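Local coordinates for protein carbohydrate kinase, FGGY (Rhodospirillum rubrum, PDB 3IFR) that probably phosphorylates D-xylulose with ATP, as a xylulose kinase of the FGGY carbohydrate kinase family, at residues A[23-26]-A[27-31]; A[70-73]-A[74-77]; A[152-155]-A[156-159]; A[418-421]-A[422-426]; A[476-479]-A[480-483]. All coordinates share one frame; numbering follows the deposited sequence.

Contact 1. Residues A[23-26]-A[27-31]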
loop_
_atom_site.group_PDB
_atom_site.type_symbol
_atom_site.label_atom_id
_atom_site.label_comp_id
_atom_site.label_asym_id
_atom_site.label_seq_id
_atom_site.Cartn_x
_atom_site.Cartn_y
_atom_site.Cartn_z
ATOM N N LEU A 23 21.303 -0.573 1.569
ATOM C CA LEU A 23 22.328 -1.042 0.684
ATOM C C LEU A 23 22.320 -2.528 0.806
ATOM O O LEU A 23 22.481 -3.077 1.911
ATOM C CB LEU A 23 23.694 -0.520 1.108
ATOM C CG LEU A 23 24.873 -0.903 0.186
ATOM C CD1 LEU A 23 24.681 -0.357 -1.244
ATOM C CD2 LEU A 23 26.215 -0.422 0.740
ATOM N N VAL A 24 22.158 -3.193 -0.330
ATOM C CA VAL A 24 22.124 -4.647 -0.352
ATOM C C VAL A 24 23.274 -5.158 -1.183
ATOM O O VAL A 24 23.569 -4.629 -2.271
ATOM C CB VAL A 24 20.838 -5.136 -1.027
ATOM C CG1 VAL A 24 20.875 -6.634 -1.193
ATOM C CG2 VAL A 24 19.602 -4.642 -0.284
ATOM N N ARG A 25 23.942 -6.163 -0.657
ATOM C CA ARG A 25 24.887 -6.936 -1.441
ATOM C C ARG A 25 24.130 -8.181 -1.845
ATOM O O ARG A 25 23.646 -8.934 -0.985
ATOM C CB ARG A 25 26.088 -7.334 -0.581
ATOM C CG ARG A 25 27.017 -8.449 -1.165
ATOM C CD ARG A 25 27.877 -9.077 -0.035
ATOM N NE ARG A 25 28.277 -8.035 0.928
ATOM C CZ ARG A 25 28.505 -8.246 2.224
ATOM N NH1 ARG A 25 28.382 -9.487 2.717
ATOM N NH2 ARG A 25 28.862 -7.226 3.021
ATOM N N LEU A 26 23.997 -8.391 -3.144
ATOM C CA LEU A 26 23.287 -9.569 -3.609
ATOM C C LEU A 26 24.128 -10.841 -3.368
ATOM O O LEU A 26 25.353 -10.804 -3.458
ATOM C CB LEU A 26 22.848 -9.383 -5.057
ATOM C CG LEU A 26 21.890 -8.166 -5.109
ATOM C CD1 LEU A 26 21.877 -7.453 -6.456
ATOM C CD2 LEU A 26 20.443 -8.490 -4.657
ATOM N N PRO A 27 23.461 -11.973 -3.079
ATOM C CA PRO A 27 22.002 -12.022 -3.198
ATOM C C PRO A 27 21.217 -11.761 -1.921
ATOM O O PRO A 27 20.009 -11.690 -2.021
ATOM C CB PRO A 27 21.737 -13.486 -3.625
ATOM C CG PRO A 27 23.021 -14.261 -3.307
ATOM C CD PRO A 27 24.025 -13.289 -2.727
ATOM N N ASP A 28 21.825 -11.670 -0.753
ATOM C CA ASP A 28 20.995 -11.899 0.426
ATOM C C ASP A 28 21.375 -11.126 1.651
ATOM O O ASP A 28 20.995 -11.504 2.764
ATOM C CB ASP A 28 20.939 -13.414 0.751
ATOM C CG ASP A 28 22.243 -13.957 1.387
ATOM O OD1 ASP A 28 22.490 -13.675 2.586
ATOM O OD2 ASP A 28 22.996 -14.712 0.712
ATOM N N THR A 29 22.092 -10.029 1.442
ATOM C CA THR A 29 22.697 -9.295 2.546
ATOM C C THR A 29 22.397 -7.796 2.509
ATOM O O THR A 29 22.534 -7.119 1.477
ATOM C CB THR A 29 24.219 -9.497 2.545
ATOM O OG1 THR A 29 24.505 -10.897 2.428
ATOM C CG2 THR A 29 24.827 -8.948 3.819
ATOM N N VAL A 30 21.978 -7.291 3.653
ATOM C CA VAL A 30 21.716 -5.891 3.806
ATOM C C VAL A 30 22.946 -5.310 4.465
ATOM O O VAL A 30 23.151 -5.500 5.662
ATOM C CB VAL A 30 20.513 -5.675 4.701
ATOM C CG1 VAL A 30 20.231 -4.200 4.844
ATOM C CG2 VAL A 30 19.328 -6.386 4.092
ATOM N N VAL A 31 23.772 -4.631 3.677
ATOM C CA VAL A 31 24.992 -4.030 4.191
ATOM C C VAL A 31 24.693 -2.861 5.146
ATOM O O VAL A 31 25.363 -2.711 6.139
ATOM C CB VAL A 31 25.897 -3.538 3.039
ATOM C CG1 VAL A 31 27.089 -2.823 3.596
ATOM C CG2 VAL A 31 26.341 -4.675 2.160
#
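Leu23 and Val31 form the close-packed end of this contact. Their side chains lie alongside each other and point the same way, with CD2 of Leu23 3.8 Å from CG1 of Val31. Ile10 of strand 8-14 and Leu66 of helix 52-70 pack on Leu23, and Ala70 on both. The amide of Val31 also reaches Leu23 O in a weak, strongly bent bond. One residue on, Val24 and Val30 make a non-hydrogen-bonded antiparallel pair with 4.4 Å between their CA atoms, and Val24 packs on Ala442 of helix 437-448. Arg25 and Thr29 are the hydrogen-bonded pair: Arg25 N gives to Thr29 O at 2.7 Å, and Thr29 N gives back to Arg25 O at 3.1 Å. This is the tip of the beta hairpin made by strands 18-25 and 29-37, at the margin of the mixed sheet of the N-terminal domain. A classic beta bulge sets Asp28 and Thr29 together opposite Arg25, and a cis peptide bond precedes Pro27 in the turn. The looser side carries Arg25. Its chain, bent at chi3 (-37°), brings the guanidinium beside Thr29, whose CG2 sits 3.7 Å above one face, toward the rim. The side chains of Arg25 and Val31 cross at about a right angle, CG2 of Val31 3.7 Å from NH2 of Arg25. Farther out, Pro27 and Asp28 lie exposed to solvent.

Contact 2. Residues A[70-73]-A[74-77]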
loop_
_atom_site.group_PDB
_atom_site.type_symbol
_atom_site.label_atom_id
_atom_site.label_comp_id
_atom_site.label_asym_id
_atom_site.label_seq_id
_atom_site.Cartn_x
_atom_site.Cartn_y
_atom_site.Cartn_z
ATOM N N ALA A 70 28.720 1.822 5.329
ATOM C CA ALA A 70 29.310 0.645 4.751
ATOM C C ALA A 70 30.785 0.870 4.582
ATOM O O ALA A 70 31.536 -0.099 4.568
ATOM C CB ALA A 70 28.696 0.331 3.405
ATOM N N GLY A 71 31.191 2.138 4.423
ATOM C CA GLY A 71 32.574 2.477 4.148
ATOM C C GLY A 71 32.846 2.342 2.660
ATOM O O GLY A 71 32.130 1.627 1.947
ATOM N N GLU A 72 33.899 3.012 2.203
ATOM C CA GLU A 72 34.302 3.039 0.790
ATOM C C GLU A 72 34.792 1.699 0.271
ATOM O O GLU A 72 34.637 1.373 -0.897
ATOM C CB GLU A 72 35.430 4.050 0.573
ATOM C CG GLU A 72 35.343 4.880 -0.710
ATOM C CD GLU A 72 34.600 6.198 -0.504
ATOM O OE1 GLU A 72 33.337 6.213 -0.605
ATOM O OE2 GLU A 72 35.277 7.223 -0.245
ATOM N N SER A 73 35.418 0.936 1.135
ATOM C CA SER A 73 35.891 -0.387 0.768
ATOM C C SER A 73 34.741 -1.419 0.599
ATOM O O SER A 73 34.960 -2.519 0.087
ATOM C CB SER A 73 36.856 -0.858 1.852
ATOM O OG SER A 73 36.096 -1.282 2.964
ATOM N N ASP A 74 33.527 -1.091 1.047
ATOM C CA ASP A 74 32.369 -1.951 0.768
ATOM C C ASP A 74 31.230 -1.160 0.087
ATOM O O ASP A 74 30.036 -1.498 0.232
ATOM C CB ASP A 74 31.876 -2.661 2.030
ATOM C CG ASP A 74 30.921 -3.816 1.721
ATOM O OD1 ASP A 74 29.931 -3.994 2.486
ATOM O OD2 ASP A 74 31.148 -4.558 0.715
ATOM N N TRP A 75 31.627 -0.112 -0.651
ATOM C CA TRP A 75 30.715 0.749 -1.383
ATOM C C TRP A 75 30.851 0.495 -2.898
ATOM O O TRP A 75 31.781 0.971 -3.523
ATOM C CB TRP A 75 31.067 2.213 -1.068
ATOM C CG TRP A 75 30.180 3.279 -1.686
ATOM C CD1 TRP A 75 30.553 4.255 -2.592
ATOM C CD2 TRP A 75 28.786 3.508 -1.415
ATOM N NE1 TRP A 75 29.473 5.060 -2.894
ATOM C CE2 TRP A 75 28.384 4.623 -2.184
ATOM C CE3 TRP A 75 27.848 2.886 -0.595
ATOM C CZ2 TRP A 75 27.079 5.111 -2.152
ATOM C CZ3 TRP A 75 26.554 3.372 -0.581
ATOM C CH2 TRP A 75 26.184 4.464 -1.344
ATOM N N ARG A 76 29.940 -0.250 -3.502
ATOM C CA ARG A 76 30.007 -0.406 -4.960
ATOM C C ARG A 76 28.598 -0.544 -5.547
ATOM O O ARG A 76 28.298 -1.528 -6.198
ATOM C CB ARG A 76 30.903 -1.606 -5.329
ATOM C CG ARG A 76 30.614 -2.836 -4.474
ATOM C CD ARG A 76 31.529 -4.096 -4.685
ATOM N NE ARG A 76 31.674 -4.803 -3.406
ATOM C CZ ARG A 76 30.780 -5.663 -2.913
ATOM N NH1 ARG A 76 30.970 -6.234 -1.731
ATOM N NH2 ARG A 76 29.688 -5.965 -3.607
ATOM N N PRO A 77 27.716 0.443 -5.281
ATOM C CA PRO A 77 26.326 0.373 -5.736
ATOM C C PRO A 77 26.230 0.416 -7.255
ATOM O O PRO A 77 26.918 1.220 -7.881
ATOM C CB PRO A 77 25.712 1.642 -5.120
ATOM C CG PRO A 77 26.878 2.509 -4.842
ATOM C CD PRO A 77 27.890 1.568 -4.352
#
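Trp75 meets the turn before it with the first atom of its side chain: CB lies 3.3 Å from Gly71 O, with Glu72 O also close by. CG stands anti to the backbone N (chi1 -177°), which carries the indole away from the turn. Along the ring, CD1 comes within 3.9 Å of Glu72 OE1, the carboxylate and ring planes being 53° apart. Farther out, the ring takes Pro77 CD over the centre of one face, 3.6 Å above the plane, and it also packs against Leu66 and Lys67 of helix 52-70 and Ile10 of strand 8-14. Behind it the backbone is pinned by Asp74 N to Gly71 O at 3.2 Å, the donor standing well above the carbonyl plane, and by a weak bond from Trp75 N to Glu72 O. Gly71, with positive phi, is where the chain leaves the helix. Asp74 stretches its carboxylate to Arg76, OD2 to NH1 at 3.0 Å, while Gln8 bonds to Asp74 O and to Arg76 N. With Arg25 as a second, weak ion partner at OD1, the carboxylate of Asp74 stands between two arginines, a setting that would be expected to favour its charged form and tie the turn to the hairpin.

Contact 3. Residues A[152-155]-A[156-159]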
loop_
_atom_site.group_PDB
_atom_site.type_symbol
_atom_site.label_atom_id
_atom_site.label_comp_id
_atom_site.label_asym_id
_atom_site.label_seq_id
_atom_site.Cartn_x
_atom_site.Cartn_y
_atom_site.Cartn_z
ATOM N N ALA A 152 -4.335 30.510 -8.628
ATOM C CA ALA A 152 -3.000 31.005 -8.998
ATOM C C ALA A 152 -1.982 29.863 -9.008
ATOM O O ALA A 152 -1.139 29.770 -9.913
ATOM C CB ALA A 152 -2.542 32.139 -8.078
ATOM N N VAL A 153 -2.057 28.987 -8.011
ATOM C CA VAL A 153 -1.256 27.774 -8.087
ATOM C C VAL A 153 -1.602 27.042 -9.366
ATOM O O VAL A 153 -0.720 26.703 -10.164
ATOM C CB VAL A 153 -1.473 26.870 -6.876
ATOM C CG1 VAL A 153 -0.656 25.585 -7.014
ATOM C CG2 VAL A 153 -1.017 27.638 -5.617
ATOM N N PHE A 154 -2.898 26.851 -9.588
ATOM C CA PHE A 154 -3.360 26.061 -10.712
ATOM C C PHE A 154 -2.847 26.558 -12.056
ATOM O O PHE A 154 -2.462 25.755 -12.925
ATOM C CB PHE A 154 -4.880 25.974 -10.743
ATOM C CG PHE A 154 -5.397 24.939 -11.686
ATOM C CD1 PHE A 154 -5.416 23.590 -11.322
ATOM C CD2 PHE A 154 -5.865 25.294 -12.936
ATOM C CE1 PHE A 154 -5.897 22.619 -12.184
ATOM C CE2 PHE A 154 -6.351 24.336 -13.807
ATOM C CZ PHE A 154 -6.354 22.970 -13.430
ATOM N N GLY A 155 -2.848 27.870 -12.239
ATOM C CA GLY A 155 -2.482 28.419 -13.538
ATOM C C GLY A 155 -0.980 28.312 -13.787
ATOM O O GLY A 155 -0.512 28.318 -14.930
ATOM N N ALA A 156 -0.215 28.214 -12.705
ATOM C CA ALA A 156 1.235 28.082 -12.849
ATOM C C ALA A 156 1.755 26.651 -13.058
ATOM O O ALA A 156 2.957 26.473 -13.134
ATOM C CB ALA A 156 1.920 28.668 -11.663
ATOM N N ILE A 157 0.870 25.647 -13.124
ATOM C CA ILE A 157 1.291 24.244 -13.154
ATOM C C ILE A 157 1.843 23.826 -14.502
ATOM O O ILE A 157 1.126 23.790 -15.507
ATOM C CB ILE A 157 0.147 23.254 -12.817
ATOM C CG1 ILE A 157 -0.382 23.449 -11.384
ATOM C CG2 ILE A 157 0.626 21.821 -12.960
ATOM C CD1 ILE A 157 -1.658 22.745 -11.126
ATOM N N ALA A 158 3.127 23.482 -14.491
ATOM C CA ALA A 158 3.852 22.955 -15.648
ATOM C C ALA A 158 4.030 21.443 -15.529
ATOM O O ALA A 158 4.061 20.721 -16.536
ATOM C CB ALA A 158 5.211 23.633 -15.746
ATOM N N THR A 159 4.165 20.958 -14.296
ATOM C CA THR A 159 4.323 19.519 -14.033
ATOM C C THR A 159 3.578 19.104 -12.767
ATOM O O THR A 159 3.693 19.733 -11.683
ATOM C CB THR A 159 5.818 19.165 -13.885
ATOM O OG1 THR A 159 6.530 19.503 -15.089
ATOM C CG2 THR A 159 6.022 17.700 -13.551
HETATM O O HOH W 1 -2.042 24.957 -15.831
#
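Ile157 tucks its side chain back against the last turn of helix 151-155. With CG1 anti to the carbonyl carbon and beside its own N (chi1 -63°), CG1 comes 3.5 Å from both Val153 O and Phe154 O. Its CD1 continues to the Phe154 ring, 3.9 Å from CD1 of that residue, the two side chains meeting at a slant. The backbone holds this fold-back in place: Ala156 N gives to Val153 O at 3.0 Å, the donor well above the carbonyl plane, and shares itself weakly with Ala152 O. Ile157 N reaches Phe154 O in a long, weak but fairly straight bond (163°). A water donates to that same Phe154 O at 3.0 Å and, more weakly, to Ile157 O, so it bridges the end of the helix and the chain leaving it. In the next shell Leu91 of strand 90-92 touches both Val153 and Ile157, while Ile146 of helix 139-149 and Ile205 pack on Phe154. An alanine at Ile157 would keep the backbone bonds but would probably open a gap beside the Phe154 ring and leave it freer to shift. Beyond, a classic beta bulge at Ala158 and Thr159 pairs with Leu92, and Arg175 bonds to Thr159 OG1. The whole is a helix C-terminus, its last amides bonded back in 3-10 fashion, giving way to strand 159-161 in the N-terminal domain.

Contact 4. Residues A[418-421]-A[422-426]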
loop_
_atom_site.group_PDB
_atom_site.type_symbol
_atom_site.label_atom_id
_atom_site.label_comp_id
_atom_site.label_asym_id
_atom_site.label_seq_id
_atom_site.Cartn_x
_atom_site.Cartn_y
_atom_site.Cartn_z
ATOM N N GLY A 418 -3.632 -18.666 13.370
ATOM C CA GLY A 418 -4.353 -19.927 13.376
ATOM C C GLY A 418 -5.771 -19.644 12.938
ATOM O O GLY A 418 -6.326 -20.319 12.061
ATOM N N ILE A 419 -6.362 -18.594 13.503
ATOM C CA ILE A 419 -7.721 -18.238 13.122
ATOM C C ILE A 419 -7.791 -17.908 11.638
ATOM O O ILE A 419 -8.693 -18.356 10.934
ATOM C CB ILE A 419 -8.251 -17.075 13.981
ATOM C CG1 ILE A 419 -8.597 -17.591 15.391
ATOM C CG2 ILE A 419 -9.425 -16.302 13.277
ATOM C CD1 ILE A 419 -8.708 -16.470 16.397
HETATM N N MSE A 420 -6.855 -17.099 11.157
HETATM C CA MSE A 420 -6.870 -16.727 9.746
HETATM C C MSE A 420 -6.850 -17.949 8.828
HETATM O O MSE A 420 -7.631 -18.030 7.884
HETATM C CB MSE A 420 -5.667 -15.857 9.414
HETATM C CG MSE A 420 -5.630 -15.395 7.954
HETATM SE SE MSE A 420 -6.987 -13.979 7.650
HETATM C CE MSE A 420 -8.233 -14.996 6.464
ATOM N N ALA A 421 -5.939 -18.896 9.110
ATOM C CA ALA A 421 -5.805 -20.066 8.288
ATOM C C ALA A 421 -7.047 -20.935 8.346
ATOM O O ALA A 421 -7.494 -21.433 7.302
ATOM C CB ALA A 421 -4.585 -20.854 8.677
ATOM N N ASP A 422 -7.588 -21.132 9.553
ATOM C CA ASP A 422 -8.792 -21.963 9.714
ATOM C C ASP A 422 -10.014 -21.360 9.009
ATOM O O ASP A 422 -10.984 -22.075 8.670
ATOM C CB ASP A 422 -9.157 -22.192 11.182
ATOM C CG ASP A 422 -8.211 -23.151 11.894
ATOM O OD1 ASP A 422 -7.521 -23.929 11.208
ATOM O OD2 ASP A 422 -8.170 -23.106 13.153
ATOM N N VAL A 423 -9.965 -20.056 8.785
ATOM C CA VAL A 423 -11.111 -19.369 8.164
ATOM C C VAL A 423 -10.952 -19.405 6.643
ATOM O O VAL A 423 -11.908 -19.562 5.864
ATOM C CB VAL A 423 -11.188 -17.909 8.628
ATOM C CG1 VAL A 423 -11.854 -17.053 7.573
ATOM C CG2 VAL A 423 -11.877 -17.822 10.000
ATOM N N LEU A 424 -9.702 -19.253 6.245
ATOM C CA LEU A 424 -9.371 -19.210 4.863
ATOM C C LEU A 424 -9.349 -20.653 4.367
ATOM O O LEU A 424 -9.733 -20.935 3.246
ATOM C CB LEU A 424 -7.990 -18.588 4.728
ATOM C CG LEU A 424 -7.603 -18.196 3.321
ATOM C CD1 LEU A 424 -8.388 -16.961 2.953
ATOM C CD2 LEU A 424 -6.079 -17.955 3.285
ATOM N N GLN A 425 -8.859 -21.568 5.193
ATOM C CA GLN A 425 -8.846 -22.967 4.781
ATOM C C GLN A 425 -7.834 -23.077 3.633
ATOM O O GLN A 425 -8.035 -23.793 2.639
ATOM C CB GLN A 425 -10.267 -23.328 4.355
ATOM C CG GLN A 425 -10.995 -24.526 5.021
ATOM C CD GLN A 425 -10.372 -25.145 6.263
ATOM O OE1 GLN A 425 -10.446 -24.616 7.364
ATOM N NE2 GLN A 425 -9.846 -26.332 6.092
ATOM N N ARG A 426 -6.738 -22.339 3.778
ATOM C CA ARG A 426 -5.545 -22.560 2.970
ATOM C C ARG A 426 -4.330 -22.285 3.812
ATOM O O ARG A 426 -4.411 -21.554 4.781
ATOM C CB ARG A 426 -5.550 -21.695 1.723
ATOM C CG ARG A 426 -6.224 -22.396 0.557
ATOM C CD ARG A 426 -7.002 -21.405 -0.262
ATOM N NE ARG A 426 -7.750 -21.987 -1.389
ATOM C CZ ARG A 426 -8.338 -23.181 -1.380
ATOM N NH1 ARG A 426 -8.272 -23.966 -0.310
ATOM N NH2 ARG A 426 -9.004 -23.588 -2.450
#
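Helix 414-424 is the crossover of a beta-alpha-beta unit, and the contact is its final turns and the exit from it, where Gly418 to Ala421 meet Asp422 to Arg426. Asp422 N gives to Gly418 O at 2.9 Å, nearly straight (166°). Met420 O accepts two amides: Leu424 N at 2.9 Å, slightly tilted from the carbonyl plane, and Val423 N at 3.2 Å, from well above it. Gln425 N bonds to Ala421 O at a short 2.5 Å, and Gln425 then leaves the helix with positive phi. Among the side chains, selenomethionine Met420 bends at chi2 (74°) and again at chi3, which curls its CE back to within 4.0 Å of both CB and CD1 of Leu424. On another flank Val423 CG2 stands 3.4 Å from Ile419 O and 4.4 Å from Ile419 CG2. Helix 372-397 packs on this turn, Phe387 touching Met420 and Leu385 touching Val423. Asp422 folds its carboxylate over the preceding turn, OD2 3.5 Å from Gly418 O, but its polar grip lies elsewhere: OD1 accepts the amide of Asp471. Were alanine here instead of Asp422, the Asp471 amide would probably lose its acceptor, and the loop before helix 475-496 would be likelier to move. From Gln425 the chain passes through Arg426 into strand 428-432, completing the beta-alpha-beta crossover between parallel strands 403-407 and 428-432, a connection that is nearly always right-handed.

Contact 5. Residues A[476-479]-A[480-483]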
loop_
_atom_site.group_PDB
_atom_site.type_symbol
_atom_site.label_atom_id
_atom_site.label_comp_id
_atom_site.label_asym_id
_atom_site.label_seq_id
_atom_site.Cartn_x
_atom_site.Cartn_y
_atom_site.Cartn_z
ATOM N N GLU A 476 -16.162 -25.975 8.752
ATOM C CA GLU A 476 -17.600 -25.973 8.841
ATOM C C GLU A 476 -18.160 -24.917 9.800
ATOM O O GLU A 476 -19.106 -24.316 9.509
ATOM C CB GLU A 476 -18.065 -27.366 9.196
ATOM C CG GLU A 476 -19.493 -27.633 8.999
ATOM C CD GLU A 476 -19.892 -29.005 9.493
ATOM O OE1 GLU A 476 -20.101 -29.877 8.633
ATOM O OE2 GLU A 476 -19.970 -29.214 10.726
ATOM N N VAL A 477 -17.545 -24.695 10.927
ATOM C CA VAL A 477 -17.870 -23.568 11.756
ATOM C C VAL A 477 -17.493 -22.220 11.135
ATOM O O VAL A 477 -18.272 -21.339 11.117
ATOM C CB VAL A 477 -17.294 -23.721 13.139
ATOM C CG1 VAL A 477 -15.899 -24.059 13.085
ATOM C CG2 VAL A 477 -17.432 -22.508 13.858
ATOM N N TYR A 478 -16.313 -22.065 10.592
ATOM C CA TYR A 478 -15.991 -20.762 10.015
ATOM C C TYR A 478 -16.804 -20.440 8.745
ATOM O O TYR A 478 -17.106 -19.270 8.489
ATOM C CB TYR A 478 -14.490 -20.546 9.831
ATOM C CG TYR A 478 -13.806 -20.223 11.132
ATOM C CD1 TYR A 478 -14.274 -19.202 11.932
ATOM C CD2 TYR A 478 -12.692 -20.937 11.565
ATOM C CE1 TYR A 478 -13.675 -18.897 13.148
ATOM C CE2 TYR A 478 -12.085 -20.630 12.759
ATOM C CZ TYR A 478 -12.585 -19.615 13.551
ATOM O OH TYR A 478 -11.977 -19.280 14.744
ATOM N N ASP A 479 -17.177 -21.477 7.986
ATOM C CA ASP A 479 -18.088 -21.309 6.876
ATOM C C ASP A 479 -19.429 -20.717 7.317
ATOM O O ASP A 479 -19.934 -19.763 6.678
ATOM C CB ASP A 479 -18.331 -22.632 6.158
ATOM C CG ASP A 479 -17.274 -22.927 5.099
ATOM O OD1 ASP A 479 -16.639 -21.974 4.602
ATOM O OD2 ASP A 479 -17.080 -24.107 4.756
ATOM N N ARG A 480 -20.009 -21.297 8.371
ATOM C CA ARG A 480 -21.251 -20.800 8.944
ATOM C C ARG A 480 -21.044 -19.415 9.539
ATOM O O ARG A 480 -21.914 -18.548 9.418
ATOM C CB ARG A 480 -21.779 -21.725 10.031
ATOM C CG ARG A 480 -22.422 -23.023 9.517
ATOM C CD ARG A 480 -23.046 -23.893 10.654
ATOM N NE ARG A 480 -22.224 -25.062 11.007
ATOM C CZ ARG A 480 -21.650 -25.240 12.198
ATOM N NH1 ARG A 480 -20.906 -26.321 12.427
ATOM N NH2 ARG A 480 -21.814 -24.334 13.161
ATOM N N LEU A 481 -19.899 -19.185 10.181
ATOM C CA LEU A 481 -19.641 -17.824 10.710
ATOM C C LEU A 481 -19.622 -16.860 9.559
ATOM O O LEU A 481 -20.271 -15.806 9.624
ATOM C CB LEU A 481 -18.354 -17.703 11.514
ATOM C CG LEU A 481 -18.270 -16.425 12.350
ATOM C CD1 LEU A 481 -19.451 -16.328 13.259
ATOM C CD2 LEU A 481 -16.973 -16.398 13.158
ATOM N N TYR A 482 -18.927 -17.250 8.489
ATOM C CA TYR A 482 -18.851 -16.430 7.273
ATOM C C TYR A 482 -20.241 -16.118 6.740
ATOM O O TYR A 482 -20.553 -14.971 6.397
ATOM C CB TYR A 482 -18.048 -17.119 6.187
ATOM C CG TYR A 482 -17.861 -16.228 5.009
ATOM C CD1 TYR A 482 -16.952 -15.182 5.067
ATOM C CD2 TYR A 482 -18.607 -16.390 3.847
ATOM C CE1 TYR A 482 -16.767 -14.322 3.991
ATOM C CE2 TYR A 482 -18.429 -15.541 2.756
ATOM C CZ TYR A 482 -17.500 -14.508 2.829
ATOM O OH TYR A 482 -17.284 -13.627 1.769
ATOM N N ARG A 483 -21.084 -17.139 6.702
ATOM C CA ARG A 483 -22.456 -16.964 6.258
ATOM C C ARG A 483 -23.152 -15.985 7.226
ATOM O O ARG A 483 -23.819 -15.032 6.789
ATOM C CB ARG A 483 -23.143 -18.330 6.150
ATOM C CG ARG A 483 -24.639 -18.381 6.437
ATOM C CD ARG A 483 -25.147 -19.855 6.596
ATOM N NE ARG A 483 -26.347 -19.954 7.443
ATOM C CZ ARG A 483 -26.341 -20.020 8.784
ATOM N NH1 ARG A 483 -25.191 -20.007 9.465
ATOM N NH2 ARG A 483 -27.492 -20.106 9.461
#
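Residues 476 to 483 run as unbroken alpha helix, and the amides of 480 to 483 each bond to the carbonyl four residues back. Leu481 N meets Val477 O at 2.9 Å, Tyr482 N meets Tyr478 O at 2.7 Å, and Arg483 N meets Asp479 O at 2.9 Å; the first of the series, Arg480 N on Glu476 O, is long and weak. On the outer side Arg480 turns back along the helix toward Glu476. Its CG lies beside the backbone N (chi1 -75°) and the chain bends at chi3, which sets Glu476 O against one face of the guanidinium, 3.4 Å from its plane and toward the rim. NH1 then points in the guanidinium plane to OE2 of Glu476 at 3.5 Å, a weak salt bridge with the carboxylate turned 50° from that plane. Both residues are exposed, so solvent would probably blunt the pull between the charges. On the inner side Tyr478 and Leu481 point the same way, CD2 of Leu481 resting at the ring edge, 4.1 Å from CD1 of Tyr478. The tyrosine OH bonds to Glu381 and Arg377 of helix 372-397. Arg388 of that helix forms a salt bridge with Asp479 and a cation-pi contact with Tyr482, while Leu385 packs on Leu481. Glu476 and Arg480 on the outer side, with Tyr478 and Leu481 on the inner, are the mark of an amphipathic helix, here packed on helices 372-397 and 414-424.

How the contacts relate
Along the chain the contacts come in numerical order, and two pairs of them meet in space. Contacts 1 and 2, centres 12 Å apart, belong to the N-terminal domain: the hairpin at the margin of its mixed sheet touches the turn leading from helix 52-70 to strand 77-84. Contact 3, also in the N-terminal domain, lies on another part of it, its centre 42 Å from each of them. Contact 4 lies in the C-terminal domain, its centre 11 Å from that of contact 5, where Tyr478 of helix 475-496 packs on Val423 of helix 414-424. Contacts 2 and 5 have centres 55 Å apart, on opposite sides of the chain's centre, consistent with the two-domain, actin-like build of FGGY kinases.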